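Local coordinates for glycoside hydrolase family 61 protein (Myceliophthora thermophila, PDB 5UFV) that cleaves cellulose oxidatively as a copper-dependent lytic polysaccharide monooxygenase, breaking beta-1,4-glycosidic bonds with oxidation at C1, at residues L46-G51 with P170-I175; L81-K86 with R154-A159; K103-G108 with K136-K141. One frame throughout, in Å; residues are numbered along the deposited sequence.

In the fold
The three contacts work at different levels of the AA9 beta-sandwich. Contact 2 is the deep core: two neighbouring strands of the mixed sheet, zipped by backbone hydrogen bonds and topped by a buried arginine-glutamate pair. Contact 1, also buried, holds a short helix and its turn against strand 167-177, the next strand of the same sheet, by a disulfide and an asparagine amide; it touches contact 2 where Arg154 binds carbonyls of Leu46 and Arg47. Contact 3 is only partly buried and joins the two sheets through side chains, with one aspartate oxygen as its hub; it meets contact 2 along strand 80-86, next to strand 101-107.

Contact 1 (L46-G51 with P170-I175); sequences LRCNGG and PECAQI
Cys48 and Cys172 each turn SG anti to the carbonyl carbon (chi1 -68° and -53°), and the sulphurs join in a disulfide, Cys48 SG to Cys172 SG 2.1 Å, with a torsion of -89° about the S-S bond, close to the relaxed value. It ties the short helix 45-48 to strand 167-177 of the AA9 beta-sandwich. Beyond Cys48 the chain reverses in a type I' turn, closed by Gly51 N to Cys48 O at 3.1 Å. Asn49 and Gly50 fill its two inner positions, where phi must be positive: asparagine tolerates this and glycine favours it. The side chain of Asn49 crosses Pro170 at about a right angle, and its ND2 donates to Pro170 O, 3.3 Å away and in the carbonyl plane. The same ND2 makes a weak bond of 3.4 Å to Glu171 OE2; the glutamate, bent at chi2, lies alongside the amide, while its OE1 accepts from Val4 N. An alanine at Asn49 would probably leave Pro170 O and Glu171 OE2, two acceptors 3.0 Å apart, without the donor they share. Pro170 follows the copper ligand Tyr169, and its compact ring fits against the helix backbone: Pro170 CG lies 3.3 Å from Leu46 O, a carbonyl that also accepts from Arg154 NH2.

Contact 2 (L81-K86 with R154-A159); sequences LVWMYK and RHELIA
An antiparallel ladder at the heart of the mixed sheet pairs Leu81, Val82 and Trp83 with Glu156, His155 and Arg154. Leu81-Glu156 and Trp83-Arg154 are hydrogen-bonded pairs; Leu81 N reaches Glu156 O at 2.7 Å, and Arg154 N reaches Trp83 O at the same distance. Between them lies the non-hydrogen-bonded pair Val82-His155, on the opposite face of the sheet, where Val82 CG1 sits over one face of the imidazole, 4.0 Å from its centroid and offset toward the rim. On the face of Trp83 and Arg154 the chemistry is polar. Arg154 and Glu156 both carry CG anti to the backbone N (chi1 169° and 174°), and their extended chains bring guanidinium and carboxylate together. Arg154 grips the acid end-on in a salt bridge, NH1 to Glu156 OE1 at 2.7 Å and NH2 to Glu156 OE2 at 3.1 Å, both nitrogens coming from above the carboxylate plane. Trp83 NE1 adds a third bond, 3.2 Å to Glu156 OE1, which thus accepts from two side chains. The Trp83 ring stands 77° from the guanidinium plane. Tyr196 OH binds OE2, and Arg154 NE is taken up by the carbonyl of Arg47; this network would be expected to keep the buried acid ionised. Leu81 CD1 and Ile158 CD1, 4.1 Å apart, continue the face with aliphatic packing toward the copper end of the strand. The ion pair runs along one strand and Trp83 ties it to the next; the ladder beneath belongs to the immunoglobulin-like beta-sandwich of AA9 enzymes.

Contact 3 (K103-G108 with K136-K141); sequences KIDEAG and KSWSSK
A classic beta bulge, in which Ile104 and Asp105 both lie opposite Val82, shapes the side of strand 101-107 that meets strand 136-141. Both bulge residues point their side chains toward the second strand, and Asp105 makes the central link. Its CG is anti to the backbone N (chi1 -153°), and its carboxylate reaches out between Trp138 and Ser140. One oxygen takes both bonds: Ser140 OG donates to Asp105 OD2 at 2.6 Å, on the anti side of the carboxylate, and Trp138 NE1 donates to the same OD2 at 2.9 Å from above the carboxylate plane. Seen from the indole, the acceptor lies at the ring edge, near the ring plane, where the N-H points. An aspartate suits the place because a short side chain with a charged end can serve an indole and a hydroxyl together, and the two donors fix how its carboxylate is turned. The other oxygen keeps to its own strand, with a weak bond of 3.1 Å from Glu106 N to Asp105 OD1. Two residues further on, the small Ala107 brings its CB to 3.9 Å from Trp138 CZ2, an apolar contact with the six-membered part of the indole. At the other end Ile104 CD1 approaches Ser140 CB at 4.4 Å. The short strands cross at 136°, their axes 8.2 Å apart, in keeping with strands of different sheets. Strand 136-141 edges the four-stranded sheet beside strand 65-70, where Trp138 also touches Trp70, while strand 101-107 lies next to strand 80-86, whose Ile80 and Val82 back Trp138 and Ser140.

Contact 1 (L46-G51 with P170-I175)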
loop_
_atom_site.group_PDB
_atom_site.type_symbol
_atom_site.label_atom_id
_atom_site.label_comp_id
_atom_site.label_asym_id
_atom_site.label_seq_id
_atom_site.Cartn_x
_atom_site.Cartn_y
_atom_site.Cartn_z
ATOM N N LEU A 46 3.925 -10.650 2.905
ATOM C CA LEU A 46 2.897 -9.690 2.477
ATOM C C LEU A 46 2.788 -8.416 3.339
ATOM O O LEU A 46 2.505 -7.359 2.818
ATOM C CB LEU A 46 1.536 -10.360 2.403
ATOM C CG LEU A 46 0.419 -9.513 1.808
ATOM C CD1 LEU A 46 0.749 -9.096 0.376
ATOM C CD2 LEU A 46 -0.880 -10.278 1.858
ATOM N N ARG A 47 3.055 -8.508 4.635
ATOM C CA ARG A 47 2.886 -7.376 5.516
ATOM C C ARG A 47 3.804 -6.211 5.183
ATOM O O ARG A 47 3.347 -5.125 4.840
ATOM C CB ARG A 47 3.091 -7.800 6.981
ATOM C CG ARG A 47 2.664 -6.744 7.991
ATOM C CD ARG A 47 2.817 -7.220 9.419
ATOM N NE ARG A 47 1.933 -8.345 9.612
ATOM C CZ ARG A 47 1.956 -9.166 10.638
ATOM N NH1 ARG A 47 2.824 -9.003 11.635
ATOM N NH2 ARG A 47 1.113 -10.167 10.638
ATOM N N CYS A 48 5.097 -6.425 5.311
ATOM C CA CYS A 48 6.072 -5.368 5.094
ATOM C C CYS A 48 7.262 -5.913 4.330
ATOM O O CYS A 48 8.393 -5.458 4.520
ATOM C CB CYS A 48 6.532 -4.808 6.444
ATOM S SG CYS A 48 5.267 -3.899 7.390
ATOM N N ASN A 49 7.003 -6.881 3.450
ATOM C CA ASN A 49 8.038 -7.471 2.612
ATOM C C ASN A 49 9.187 -7.975 3.466
ATOM O O ASN A 49 10.346 -7.858 3.073
ATOM C CB ASN A 49 8.537 -6.445 1.583
ATOM C CG ASN A 49 8.866 -7.045 0.230
ATOM O OD1 ASN A 49 9.142 -8.218 0.089
ATOM N ND2 ASN A 49 8.868 -6.213 -0.764
ATOM N N GLY A 50 8.859 -8.521 4.639
ATOM C CA GLY A 50 9.852 -9.149 5.524
ATOM C C GLY A 50 10.676 -8.201 6.386
ATOM O O GLY A 50 11.480 -8.654 7.170
ATOM N N GLY A 51 10.492 -6.892 6.258
ATOM C CA GLY A 51 11.147 -5.923 7.160
ATOM C C GLY A 51 10.747 -6.158 8.615
ATOM O O GLY A 51 9.761 -6.847 8.917
ATOM N N PRO A 170 4.706 -4.776 -1.446
ATOM C CA PRO A 170 4.424 -3.910 -0.305
ATOM C C PRO A 170 5.661 -3.384 0.401
ATOM O O PRO A 170 6.705 -4.027 0.371
ATOM C CB PRO A 170 3.713 -4.866 0.643
ATOM C CG PRO A 170 4.473 -6.153 0.439
ATOM C CD PRO A 170 4.965 -6.158 -0.991
ATOM N N GLU A 171 5.529 -2.230 1.058
ATOM C CA GLU A 171 6.576 -1.678 1.921
ATOM C C GLU A 171 5.910 -0.890 3.046
ATOM O O GLU A 171 4.813 -0.367 2.841
ATOM C CB GLU A 171 7.503 -0.754 1.133
ATOM C CG GLU A 171 8.639 -1.433 0.375
ATOM C CD GLU A 171 8.265 -1.882 -1.028
ATOM O OE1 GLU A 171 7.453 -1.223 -1.700
ATOM O OE2 GLU A 171 8.807 -2.908 -1.477
ATOM N N CYS A 172 6.580 -0.830 4.210
ATOM C CA CYS A 172 6.141 -0.072 5.409
ATOM C C CYS A 172 7.159 0.997 5.820
ATOM O O CYS A 172 8.383 0.813 5.644
ATOM C CB CYS A 172 5.888 -0.985 6.621
ATOM S SG CYS A 172 4.755 -2.311 6.185
ATOM N N ALA A 173 6.612 2.087 6.376
ATOM C CA ALA A 173 7.371 3.251 6.867
ATOM C C ALA A 173 6.764 3.732 8.167
ATOM O O ALA A 173 5.626 3.391 8.472
ATOM C CB ALA A 173 7.344 4.378 5.852
ATOM N N GLN A 174 7.509 4.526 8.916
ATOM C CA GLN A 174 7.108 4.913 10.274
ATOM C C GLN A 174 6.673 6.393 10.374
ATOM O O GLN A 174 7.427 7.307 10.022
ATOM C CB GLN A 174 8.250 4.609 11.251
ATOM C CG GLN A 174 8.633 3.142 11.242
ATOM C CD GLN A 174 9.525 2.707 12.384
ATOM O OE1 GLN A 174 9.431 1.572 12.834
ATOM N NE2 GLN A 174 10.392 3.578 12.838
ATOM N N ILE A 175 5.448 6.610 10.844
ATOM C CA ILE A 175 4.867 7.954 10.949
ATOM C C ILE A 175 4.451 8.222 12.395
ATOM O O ILE A 175 3.676 7.444 12.983
ATOM C CB ILE A 175 3.602 8.086 10.094
ATOM C CG1 ILE A 175 3.828 7.488 8.713
ATOM C CG2 ILE A 175 3.157 9.539 10.006
ATOM C CD1 ILE A 175 4.527 8.394 7.741
#

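Contact 2 (L81-K86 with R154-A159)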
loop_
_atom_site.group_PDB
_atom_site.type_symbol
_atom_site.label_atom_id
_atom_site.label_comp_id
_atom_site.label_asym_id
_atom_site.label_seq_id
_atom_site.Cartn_x
_atom_site.Cartn_y
_atom_site.Cartn_z
ATOM N N LEU A 81 -3.164 0.157 -2.942
ATOM C CA LEU A 81 -3.701 0.284 -1.607
ATOM C C LEU A 81 -2.707 0.958 -0.664
ATOM O O LEU A 81 -1.511 0.660 -0.702
ATOM C CB LEU A 81 -4.047 -1.082 -1.056
ATOM C CG LEU A 81 -5.259 -1.763 -1.709
ATOM C CD1 LEU A 81 -4.888 -2.456 -3.005
ATOM C CD2 LEU A 81 -5.875 -2.770 -0.742
ATOM N N VAL A 82 -3.212 1.854 0.186
ATOM C CA VAL A 82 -2.404 2.469 1.195
ATOM C C VAL A 82 -3.088 2.299 2.515
ATOM O O VAL A 82 -4.241 2.667 2.656
ATOM C CB VAL A 82 -2.245 3.960 0.947
ATOM C CG1 VAL A 82 -1.245 4.534 1.944
ATOM C CG2 VAL A 82 -1.838 4.226 -0.505
ATOM N N TRP A 83 -2.372 1.752 3.487
ATOM C CA TRP A 83 -2.931 1.408 4.765
ATOM C C TRP A 83 -2.136 2.027 5.869
ATOM O O TRP A 83 -1.001 2.404 5.696
ATOM C CB TRP A 83 -2.821 -0.083 5.024
ATOM C CG TRP A 83 -3.318 -1.040 3.981
ATOM C CD1 TRP A 83 -2.774 -1.282 2.751
ATOM C CD2 TRP A 83 -4.405 -1.962 4.126
ATOM N NE1 TRP A 83 -3.490 -2.266 2.100
ATOM C CE2 TRP A 83 -4.488 -2.704 2.926
ATOM C CE3 TRP A 83 -5.316 -2.229 5.151
ATOM C CZ2 TRP A 83 -5.429 -3.693 2.731
ATOM C CZ3 TRP A 83 -6.261 -3.218 4.950
ATOM C CH2 TRP A 83 -6.305 -3.941 3.759
ATOM N N MET A 84 -2.729 2.030 7.047
ATOM C CA MET A 84 -2.085 2.486 8.248
ATOM C C MET A 84 -2.405 1.534 9.378
ATOM O O MET A 84 -3.301 0.710 9.283
ATOM C CB MET A 84 -2.540 3.911 8.604
ATOM C CG MET A 84 -1.923 4.964 7.720
ATOM S SD MET A 84 -2.264 6.690 8.167
ATOM C CE MET A 84 -1.070 6.986 9.477
ATOM N N TYR A 85 -1.663 1.673 10.463
ATOM C CA TYR A 85 -1.735 0.735 11.559
ATOM C C TYR A 85 -1.248 1.461 12.786
ATOM O O TYR A 85 -0.141 1.997 12.795
ATOM C CB TYR A 85 -0.852 -0.484 11.259
ATOM C CG TYR A 85 -0.786 -1.500 12.358
ATOM C CD1 TYR A 85 -0.053 -1.263 13.519
ATOM C CD2 TYR A 85 -1.427 -2.704 12.233
ATOM C CE1 TYR A 85 0.007 -2.191 14.540
ATOM C CE2 TYR A 85 -1.363 -3.651 13.235
ATOM C CZ TYR A 85 -0.645 -3.391 14.395
ATOM O OH TYR A 85 -0.598 -4.354 15.379
ATOM N N LYS A 86 -2.087 1.459 13.811
ATOM C CA LYS A 86 -1.783 2.120 15.059
ATOM C C LYS A 86 -0.915 1.243 15.954
ATOM O O LYS A 86 -1.399 0.270 16.520
ATOM C CB LYS A 86 -3.087 2.458 15.776
ATOM C CG LYS A 86 -2.911 3.102 17.144
ATOM C CD LYS A 86 -2.720 4.591 17.047
ATOM C CE LYS A 86 -2.180 5.183 18.343
ATOM N NZ LYS A 86 -3.161 5.092 19.443
ATOM N N ARG A 154 1.526 1.652 5.022
ATOM C CA ARG A 154 1.913 0.544 4.124
ATOM C C ARG A 154 1.389 0.791 2.717
ATOM O O ARG A 154 0.173 0.982 2.527
ATOM C CB ARG A 154 1.355 -0.780 4.672
ATOM C CG ARG A 154 1.430 -1.981 3.750
ATOM C CD ARG A 154 0.905 -3.194 4.495
ATOM N NE ARG A 154 0.952 -4.382 3.658
ATOM C CZ ARG A 154 0.098 -4.633 2.657
ATOM N NH1 ARG A 154 -0.920 -3.788 2.391
ATOM N NH2 ARG A 154 0.263 -5.741 1.924
ATOM N N HIS A 155 2.290 0.787 1.735
ATOM C CA HIS A 155 1.890 0.950 0.343
ATOM C C HIS A 155 1.954 -0.381 -0.300
ATOM O O HIS A 155 2.899 -1.108 -0.073
ATOM C CB HIS A 155 2.796 1.927 -0.401
ATOM C CG HIS A 155 2.627 3.337 0.054
ATOM N ND1 HIS A 155 3.172 3.808 1.229
ATOM C CD2 HIS A 155 1.902 4.357 -0.458
ATOM C CE1 HIS A 155 2.820 5.068 1.404
ATOM N NE2 HIS A 155 2.046 5.422 0.398
ATOM N N GLU A 156 0.949 -0.693 -1.107
ATOM C CA GLU A 156 0.835 -1.991 -1.699
ATOM C C GLU A 156 0.274 -1.805 -3.073
ATOM O O GLU A 156 -0.768 -1.150 -3.247
ATOM C CB GLU A 156 -0.092 -2.876 -0.864
ATOM C CG GLU A 156 -0.426 -4.251 -1.443
ATOM C CD GLU A 156 -1.445 -5.036 -0.586
ATOM O OE1 GLU A 156 -2.296 -4.406 0.106
ATOM O OE2 GLU A 156 -1.399 -6.299 -0.577
ATOM N N LEU A 157 0.994 -2.373 -4.045
ATOM C CA LEU A 157 0.562 -2.473 -5.417
ATOM C C LEU A 157 0.390 -3.931 -5.684
ATOM O O LEU A 157 1.261 -4.721 -5.323
ATOM C CB LEU A 157 1.629 -1.963 -6.378
ATOM C CG LEU A 157 2.095 -0.525 -6.188
ATOM C CD1 LEU A 157 3.014 -0.146 -7.336
ATOM C CD2 LEU A 157 0.933 0.447 -6.073
ATOM N N ILE A 158 -0.730 -4.286 -6.313
ATOM C CA ILE A 158 -1.023 -5.663 -6.677
ATOM C C ILE A 158 -1.116 -5.720 -8.194
ATOM O O ILE A 158 -2.087 -5.230 -8.774
ATOM C CB ILE A 158 -2.333 -6.124 -6.081
ATOM C CG1 ILE A 158 -2.360 -5.873 -4.582
ATOM C CG2 ILE A 158 -2.526 -7.598 -6.346
ATOM C CD1 ILE A 158 -3.689 -6.281 -3.955
ATOM N N ALA A 159 -0.097 -6.285 -8.833
ATOM C CA ALA A 159 -0.111 -6.413 -10.273
ATOM C C ALA A 159 -0.945 -7.641 -10.660
ATOM O O ALA A 159 -0.861 -8.703 -10.034
ATOM C CB ALA A 159 1.303 -6.519 -10.833
#

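Contact 3 (K103-G108 with K136-K141)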
loop_
_atom_site.group_PDB
_atom_site.type_symbol
_atom_site.label_atom_id
_atom_site.label_comp_id
_atom_site.label_asym_id
_atom_site.label_seq_id
_atom_site.Cartn_x
_atom_site.Cartn_y
_atom_site.Cartn_z
ATOM N N LYS A 103 -7.376 0.842 5.645
ATOM C CA LYS A 103 -7.105 1.596 4.420
ATOM C C LYS A 103 -7.385 3.069 4.595
ATOM O O LYS A 103 -8.430 3.454 5.123
ATOM C CB LYS A 103 -7.963 1.072 3.264
ATOM C CG LYS A 103 -7.420 -0.213 2.661
ATOM C CD LYS A 103 -8.490 -1.122 2.075
ATOM C CE LYS A 103 -9.041 -0.615 0.750
ATOM N NZ LYS A 103 -9.989 -1.570 0.117
ATOM N N ILE A 104 -6.462 3.887 4.099
ATOM C CA ILE A 104 -6.689 5.309 3.970
ATOM C C ILE A 104 -6.825 5.765 2.516
ATOM O O ILE A 104 -7.353 6.827 2.268
ATOM C CB ILE A 104 -5.582 6.116 4.667
ATOM C CG1 ILE A 104 -4.257 5.961 3.966
ATOM C CG2 ILE A 104 -5.432 5.674 6.121
ATOM C CD1 ILE A 104 -3.190 6.826 4.591
ATOM N N ASP A 105 -6.329 4.981 1.566
ATOM C CA ASP A 105 -6.424 5.327 0.148
ATOM C C ASP A 105 -6.539 4.059 -0.712
ATOM O O ASP A 105 -6.166 2.971 -0.287
ATOM C CB ASP A 105 -5.203 6.150 -0.262
ATOM C CG ASP A 105 -5.478 7.092 -1.441
ATOM O OD1 ASP A 105 -6.658 7.220 -1.849
ATOM O OD2 ASP A 105 -4.514 7.726 -1.957
ATOM N N GLU A 106 -7.070 4.193 -1.916
ATOM C CA GLU A 106 -7.143 3.060 -2.846
ATOM C C GLU A 106 -7.470 3.554 -4.251
ATOM O O GLU A 106 -8.105 4.577 -4.414
ATOM C CB GLU A 106 -8.216 2.059 -2.417
ATOM C CG GLU A 106 -9.628 2.665 -2.436
ATOM C CD GLU A 106 -10.759 1.671 -2.173
ATOM O OE1 GLU A 106 -10.512 0.465 -1.825
ATOM O OE2 GLU A 106 -11.928 2.127 -2.316
ATOM N N ALA A 107 -7.026 2.823 -5.261
ATOM C CA ALA A 107 -7.394 3.140 -6.630
ATOM C C ALA A 107 -7.416 1.847 -7.397
ATOM O O ALA A 107 -6.586 0.968 -7.151
ATOM C CB ALA A 107 -6.414 4.118 -7.246
ATOM N N GLY A 108 -8.385 1.721 -8.297
ATOM C CA GLY A 108 -8.573 0.527 -9.071
ATOM C C GLY A 108 -8.846 0.841 -10.517
ATOM O O GLY A 108 -8.132 1.603 -11.134
ATOM N N LYS A 136 7.733 7.980 -10.305
ATOM C CA LYS A 136 6.352 8.372 -10.174
ATOM C C LYS A 136 5.914 8.253 -8.741
ATOM O O LYS A 136 6.431 7.445 -7.975
ATOM C CB LYS A 136 5.467 7.490 -11.052
ATOM C CG LYS A 136 5.759 7.604 -12.539
ATOM C CD LYS A 136 5.806 9.050 -12.964
ATOM C CE LYS A 136 5.618 9.210 -14.465
ATOM N NZ LYS A 136 6.583 8.364 -15.181
ATOM N N SER A 137 4.929 9.051 -8.387
ATOM C CA SER A 137 4.555 9.214 -7.006
ATOM C C SER A 137 3.070 9.060 -6.810
ATOM O O SER A 137 2.293 9.263 -7.738
ATOM C CB SER A 137 4.976 10.609 -6.528
ATOM O OG SER A 137 6.365 10.850 -6.738
ATOM N N TRP A 138 2.683 8.703 -5.584
ATOM C CA TRP A 138 1.266 8.628 -5.193
ATOM C C TRP A 138 1.073 9.343 -3.887
ATOM O O TRP A 138 1.806 9.103 -2.945
ATOM C CB TRP A 138 0.779 7.182 -5.057
ATOM C CG TRP A 138 -0.730 7.118 -4.990
ATOM C CD1 TRP A 138 -1.509 7.122 -3.852
ATOM C CD2 TRP A 138 -1.638 7.117 -6.097
ATOM N NE1 TRP A 138 -2.844 7.096 -4.195
ATOM C CE2 TRP A 138 -2.954 7.100 -5.561
ATOM C CE3 TRP A 138 -1.472 7.155 -7.482
ATOM C CZ2 TRP A 138 -4.109 7.088 -6.375
ATOM C CZ3 TRP A 138 -2.618 7.154 -8.298
ATOM C CH2 TRP A 138 -3.927 7.117 -7.735
ATOM N N SER A 139 0.082 10.217 -3.837
ATOM C CA SER A 139 -0.190 11.032 -2.654
ATOM C C SER A 139 -1.525 10.668 -1.960
ATOM O O SER A 139 -2.566 10.502 -2.615
ATOM C CB SER A 139 -0.228 12.498 -3.059
ATOM O OG SER A 139 1.075 12.992 -3.264
ATOM N N SER A 140 -1.481 10.576 -0.637
ATOM C CA SER A 140 -2.638 10.257 0.177
ATOM C C SER A 140 -2.688 11.224 1.369
ATOM O O SER A 140 -1.660 11.529 1.959
ATOM C CB SER A 140 -2.529 8.834 0.707
ATOM O OG SER A 140 -2.513 7.869 -0.328
ATOM N N LYS A 141 -3.878 11.704 1.717
ATOM C CA LYS A 141 -4.068 12.478 2.934
ATOM C C LYS A 141 -4.208 11.557 4.119
ATOM O O LYS A 141 -4.951 10.610 4.055
ATOM C CB LYS A 141 -5.317 13.341 2.846
ATOM C CG LYS A 141 -5.070 14.596 2.057
ATOM C CD LYS A 141 -6.316 15.458 1.925
ATOM C CE LYS A 141 -5.982 16.632 1.008
ATOM N NZ LYS A 141 -7.164 17.467 0.692
#